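Local coordinates for protein RNA polymerase II subunit A C-terminal domain phosphatase SSU72 (Homo sapiens, PDB 4H3K) that dephosphorylates the C-terminal domain of RNA polymerase II as a serine/threonine protein phosphatase and takes part in RNA processing and transcription termination, at residues 54-66 / 73-85. The protein carries 1 engineered substitution. Sequence-based numbering, arbitrary orientation.
Sequences RSFGTGTHVKLPG and NVYDFKTTYDQMY
Val62 sets its CG2 methyl over the middle of one face of the Phe77 ring, a CH-pi contact 3.8 Å from the centroid and 3° off the ring normal. The backbone N of His61 lies in plane at the edge of this ring, and Gly59 O comes within 3.2 Å of Phe77 CE1 at a slant. On Tyr75 the centre of one ring face is taken by CG of Met84, while CD2 of Leu64, its side chain crossing that of Tyr75 at about a right angle, meets Tyr75 CE2 at 3.7 Å and also touches the Met84 sulfur. The branches of Val62 divide the work: CG1, anti to the backbone N (chi1 170°), turns to Met84 CE, leaving CG2 for Phe77. Beyond the strands, Met104 of helix 101-109 packs on Leu64, and Tyr75 OH bonds to Asp87. On the face carrying Lys63 and Val74, Val74 CG1 lies 3.3 Å from ND1 of His61, from the loop before the strand. Val62 and Tyr75 exchange two backbone hydrogen bonds, both 2.9 Å between N and O; Leu64 and Asn73 exchange two more. Asn73 ND2 hydrogen-bonds to Tyr96 OH and adds a weak bond to Pro65 O. Asp76 OD1 accepts from Lys78 N in an Asx turn. The whole is a two-stranded antiparallel beta hairpin, separate from the five-stranded central sheet and packed by one face against the helix that follows it.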
loop_
_atom_site.group_PDB
_atom_site.type_symbol
_atom_site.label_atom_id
_atom_site.label_comp_id
_atom_site.label_asym_id
_atom_site.label_seq_id
_atom_site.Cartn_x
_atom_site.Cartn_y
_atom_site.Cartn_z
ATOM N N ARG B 54 14.448 -4.830 -7.390
ATOM C CA ARG B 54 15.406 -4.291 -6.452
ATOM C C ARG B 54 15.516 -5.333 -5.335
ATOM O O ARG B 54 14.639 -6.193 -5.174
ATOM C CB ARG B 54 14.927 -2.952 -5.870
ATOM C CG ARG B 54 14.551 -1.845 -6.883
ATOM C CD ARG B 54 15.597 -0.755 -7.032
ATOM N NE ARG B 54 16.410 -0.493 -5.825
ATOM C CZ ARG B 54 16.259 0.529 -4.978
ATOM N NH1 ARG B 54 15.283 1.427 -5.119
ATOM N NH2 ARG B 54 17.096 0.650 -3.955
ATOM N N SER B 55 16.595 -5.260 -4.572
ATOM C CA SER B 55 16.815 -6.222 -3.527
ATOM C C SER B 55 17.354 -5.547 -2.280
ATOM O O SER B 55 17.998 -4.495 -2.359
ATOM C CB SER B 55 17.778 -7.302 -4.019
ATOM O OG SER B 55 19.065 -6.766 -4.212
ATOM N N PHE B 56 17.068 -6.150 -1.122
ATOM C CA PHE B 56 17.335 -5.523 0.168
ATOM C C PHE B 56 17.600 -6.588 1.197
ATOM O O PHE B 56 17.321 -7.768 0.967
ATOM C CB PHE B 56 16.119 -4.688 0.647
ATOM C CG PHE B 56 15.694 -3.628 -0.320
ATOM C CD1 PHE B 56 16.327 -2.390 -0.319
ATOM C CD2 PHE B 56 14.664 -3.880 -1.247
ATOM C CE1 PHE B 56 15.951 -1.399 -1.217
ATOM C CE2 PHE B 56 14.271 -2.915 -2.148
ATOM C CZ PHE B 56 14.909 -1.653 -2.134
ATOM N N GLY B 57 18.123 -6.154 2.342
ATOM C CA GLY B 57 18.207 -6.999 3.531
ATOM C C GLY B 57 17.513 -6.303 4.707
ATOM O O GLY B 57 17.488 -5.084 4.779
ATOM N N THR B 58 16.939 -7.074 5.623
ATOM C CA THR B 58 16.332 -6.493 6.817
ATOM C C THR B 58 17.171 -6.650 8.072
ATOM O O THR B 58 16.796 -6.115 9.120
ATOM C CB THR B 58 14.984 -7.129 7.138
ATOM O OG1 THR B 58 15.145 -8.548 7.179
ATOM C CG2 THR B 58 13.932 -6.723 6.074
ATOM N N GLY B 59 18.284 -7.386 7.985
ATOM C CA GLY B 59 19.116 -7.630 9.159
ATOM C C GLY B 59 19.714 -6.350 9.732
ATOM O O GLY B 59 19.883 -5.338 9.025
ATOM N N THR B 60 20.047 -6.395 11.020
ATOM C CA THR B 60 20.748 -5.307 11.678
ATOM C C THR B 60 22.142 -5.073 11.074
ATOM O O THR B 60 22.681 -3.966 11.118
ATOM C CB THR B 60 20.853 -5.635 13.199
ATOM O OG1 THR B 60 19.502 -5.763 13.723
ATOM C CG2 THR B 60 21.521 -4.528 13.937
ATOM N N HIS B 61 22.728 -6.139 10.534
ATOM C CA HIS B 61 24.079 -6.107 9.981
ATOM C C HIS B 61 24.197 -7.206 8.927
ATOM O O HIS B 61 23.309 -8.048 8.787
ATOM C CB HIS B 61 25.118 -6.341 11.081
ATOM C CG HIS B 61 24.862 -7.581 11.881
ATOM N ND1 HIS B 61 25.423 -8.800 11.566
ATOM C CD2 HIS B 61 24.072 -7.798 12.957
ATOM C CE1 HIS B 61 25.010 -9.710 12.429
ATOM N NE2 HIS B 61 24.181 -9.129 13.276
ATOM N N VAL B 62 25.312 -7.189 8.215
ATOM C CA VAL B 62 25.596 -8.151 7.168
ATOM C C VAL B 62 26.405 -9.277 7.761
ATOM O O VAL B 62 27.349 -9.051 8.528
ATOM C CB VAL B 62 26.398 -7.490 6.041
ATOM C CG1 VAL B 62 26.938 -8.528 5.024
ATOM C CG2 VAL B 62 25.523 -6.438 5.355
ATOM N N LYS B 63 26.013 -10.492 7.416
ATOM C CA LYS B 63 26.652 -11.688 7.886
ATOM C C LYS B 63 27.120 -12.466 6.642
ATOM O O LYS B 63 26.402 -12.571 5.636
ATOM C CB LYS B 63 25.652 -12.479 8.733
ATOM C CG LYS B 63 26.231 -13.676 9.473
ATOM C CD LYS B 63 25.221 -14.836 9.575
ATOM C CE LYS B 63 24.457 -14.855 10.908
ATOM N NZ LYS B 63 23.611 -13.634 11.191
ATOM N N LEU B 64 28.339 -12.970 6.704
ATOM C CA LEU B 64 28.840 -13.885 5.707
ATOM C C LEU B 64 29.386 -15.090 6.465
ATOM O O LEU B 64 29.874 -14.927 7.599
ATOM C CB LEU B 64 29.964 -13.210 4.930
ATOM C CG LEU B 64 29.762 -12.573 3.553
ATOM C CD1 LEU B 64 28.329 -12.603 3.047
ATOM C CD2 LEU B 64 30.396 -11.170 3.444
ATOM N N PRO B 65 29.300 -16.295 5.869
ATOM C CA PRO B 65 29.879 -17.464 6.533
ATOM C C PRO B 65 31.383 -17.277 6.768
ATOM O O PRO B 65 32.035 -16.597 5.989
ATOM C CB PRO B 65 29.642 -18.595 5.519
ATOM C CG PRO B 65 28.410 -18.163 4.742
ATOM C CD PRO B 65 28.525 -16.660 4.655
ATOM N N GLY B 66 31.915 -17.854 7.843
ATOM C CA GLY B 66 33.358 -17.824 8.099
ATOM C C GLY B 66 33.898 -19.231 8.328
ATOM O O GLY B 66 33.257 -20.204 7.913
ATOM N N ASN B 73 31.558 -13.880 9.509
ATOM C CA ASN B 73 32.105 -12.549 9.317
ATOM C C ASN B 73 30.984 -11.535 9.363
ATOM O O ASN B 73 29.910 -11.740 8.785
ATOM C CB ASN B 73 32.821 -12.493 7.988
ATOM C CG ASN B 73 34.012 -13.407 7.956
ATOM O OD1 ASN B 73 34.997 -13.173 8.660
ATOM N ND2 ASN B 73 33.933 -14.473 7.161
ATOM N N VAL B 74 31.215 -10.437 10.057
ATOM C CA VAL B 74 30.165 -9.446 10.196
ATOM C C VAL B 74 30.630 -8.106 9.651
ATOM O O VAL B 74 31.779 -7.720 9.882
ATOM C CB VAL B 74 29.702 -9.322 11.668
ATOM C CG1 VAL B 74 28.707 -8.200 11.805
ATOM C CG2 VAL B 74 29.064 -10.613 12.140
ATOM N N TYR B 75 29.739 -7.413 8.934
ATOM C CA TYR B 75 29.989 -6.070 8.384
ATOM C C TYR B 75 28.791 -5.132 8.600
ATOM O O TYR B 75 27.653 -5.580 8.801
ATOM C CB TYR B 75 30.254 -6.156 6.876
ATOM C CG TYR B 75 31.415 -7.024 6.532
ATOM C CD1 TYR B 75 32.708 -6.499 6.466
ATOM C CD2 TYR B 75 31.235 -8.379 6.286
ATOM C CE1 TYR B 75 33.801 -7.312 6.158
ATOM C CE2 TYR B 75 32.309 -9.196 5.971
ATOM C CZ TYR B 75 33.584 -8.658 5.908
ATOM O OH TYR B 75 34.630 -9.479 5.600
ATOM N N ASP B 76 29.061 -3.831 8.532
ATOM C CA ASP B 76 28.027 -2.819 8.442
ATOM C C ASP B 76 27.395 -2.874 7.034
ATOM O O ASP B 76 28.034 -3.298 6.066
ATOM C CB ASP B 76 28.640 -1.428 8.689
ATOM C CG ASP B 76 27.591 -0.374 9.036
ATOM O OD1 ASP B 76 26.608 -0.199 8.280
ATOM O OD2 ASP B 76 27.753 0.315 10.074
ATOM N N PHE B 77 26.145 -2.447 6.913
ATOM C CA PHE B 77 25.535 -2.266 5.591
ATOM C C PHE B 77 26.198 -1.189 4.704
ATOM O O PHE B 77 26.027 -1.210 3.476
ATOM C CB PHE B 77 24.046 -1.979 5.730
ATOM C CG PHE B 77 23.207 -3.195 5.665
ATOM C CD1 PHE B 77 22.888 -3.891 6.827
ATOM C CD2 PHE B 77 22.706 -3.656 4.435
ATOM C CE1 PHE B 77 22.088 -5.029 6.783
ATOM C CE2 PHE B 77 21.892 -4.796 4.378
ATOM C CZ PHE B 77 21.596 -5.494 5.544
ATOM N N LYS B 78 26.946 -0.265 5.319
ATOM C CA LYS B 78 27.671 0.769 4.588
ATOM C C LYS B 78 28.883 0.232 3.815
ATOM O O LYS B 78 29.441 0.936 3.000
ATOM C CB LYS B 78 28.086 1.925 5.529
ATOM C CG LYS B 78 26.914 2.815 5.953
ATOM C CD LYS B 78 27.093 3.353 7.355
ATOM C CE LYS B 78 25.740 3.415 8.065
ATOM N NZ LYS B 78 25.203 4.811 8.230
ATOM N N THR B 79 29.278 -1.014 4.069
ATOM C CA THR B 79 30.453 -1.604 3.450
ATOM C C THR B 79 30.136 -2.178 2.065
ATOM O O THR B 79 29.154 -2.874 1.868
ATOM C CB THR B 79 31.014 -2.725 4.332
ATOM O OG1 THR B 79 31.288 -2.222 5.646
ATOM C CG2 THR B 79 32.262 -3.305 3.738
ATOM N N THR B 80 31.002 -1.866 1.119
ATOM C CA THR B 80 30.912 -2.283 -0.277
ATOM C C THR B 80 31.189 -3.790 -0.451
ATOM O O THR B 80 31.938 -4.385 0.338
ATOM C CB THR B 80 31.905 -1.360 -1.068
ATOM O OG1 THR B 80 31.161 -0.381 -1.796
ATOM C CG2 THR B 80 32.798 -2.086 -1.989
ATOM N N TYR B 81 30.549 -4.423 -1.436
ATOM C CA TYR B 81 30.857 -5.824 -1.751
ATOM C C TYR B 81 32.349 -6.005 -2.054
ATOM O O TYR B 81 32.973 -7.005 -1.670
ATOM C CB TYR B 81 30.044 -6.323 -2.945
ATOM C CG TYR B 81 28.532 -6.397 -2.713
ATOM C CD1 TYR B 81 27.983 -7.284 -1.785
ATOM C CD2 TYR B 81 27.659 -5.597 -3.456
ATOM C CE1 TYR B 81 26.577 -7.369 -1.586
ATOM C CE2 TYR B 81 26.259 -5.669 -3.272
ATOM C CZ TYR B 81 25.733 -6.554 -2.339
ATOM O OH TYR B 81 24.372 -6.620 -2.185
ATOM N N ASP B 82 32.895 -5.032 -2.770
ATOM C CA ASP B 82 34.323 -4.998 -3.100
ATOM C C ASP B 82 35.199 -4.918 -1.844
ATOM O O ASP B 82 36.205 -5.616 -1.751
ATOM C CB ASP B 82 34.598 -3.829 -4.042
ATOM C CG ASP B 82 35.953 -3.908 -4.670
ATOM O OD1 ASP B 82 36.155 -4.810 -5.501
ATOM O OD2 ASP B 82 36.813 -3.082 -4.304
ATOM N N GLN B 83 34.816 -4.096 -0.870
ATOM C CA GLN B 83 35.558 -4.050 0.401
ATOM C C GLN B 83 35.506 -5.408 1.110
ATOM O O GLN B 83 36.520 -5.880 1.605
ATOM C CB GLN B 83 35.085 -2.903 1.311
ATOM C CG GLN B 83 35.410 -1.533 0.741
ATOM C CD GLN B 83 34.720 -0.390 1.462
ATOM O OE1 GLN B 83 33.516 -0.409 1.683
ATOM N NE2 GLN B 83 35.494 0.629 1.825
ATOM N N MET B 84 34.342 -6.062 1.094
ATOM C CA MET B 84 34.195 -7.396 1.693
ATOM C C MET B 84 35.058 -8.423 0.982
ATOM O O MET B 84 35.683 -9.283 1.622
ATOM C CB MET B 84 32.733 -7.864 1.687
ATOM C CG MET B 84 31.848 -7.109 2.628
ATOM S SD MET B 84 30.116 -7.511 2.323
ATOM C CE MET B 84 29.373 -5.965 2.836
ATOM N N TYR B 85 35.079 -8.323 -0.341
ATOM C CA TYR B 85 35.892 -9.187 -1.185
ATOM C C TYR B 85 37.359 -9.084 -0.767
ATOM O O TYR B 85 37.995 -10.097 -0.469
ATOM C CB TYR B 85 35.723 -8.800 -2.653
ATOM C CG TYR B 85 36.408 -9.728 -3.626
ATOM C CD1 TYR B 85 37.760 -9.580 -3.929
ATOM C CD2 TYR B 85 35.696 -10.755 -4.254
ATOM C CE1 TYR B 85 38.391 -10.433 -4.825
ATOM C CE2 TYR B 85 36.318 -11.618 -5.141
ATOM C CZ TYR B 85 37.666 -11.447 -5.424
ATOM O OH TYR B 85 38.277 -12.298 -6.312
#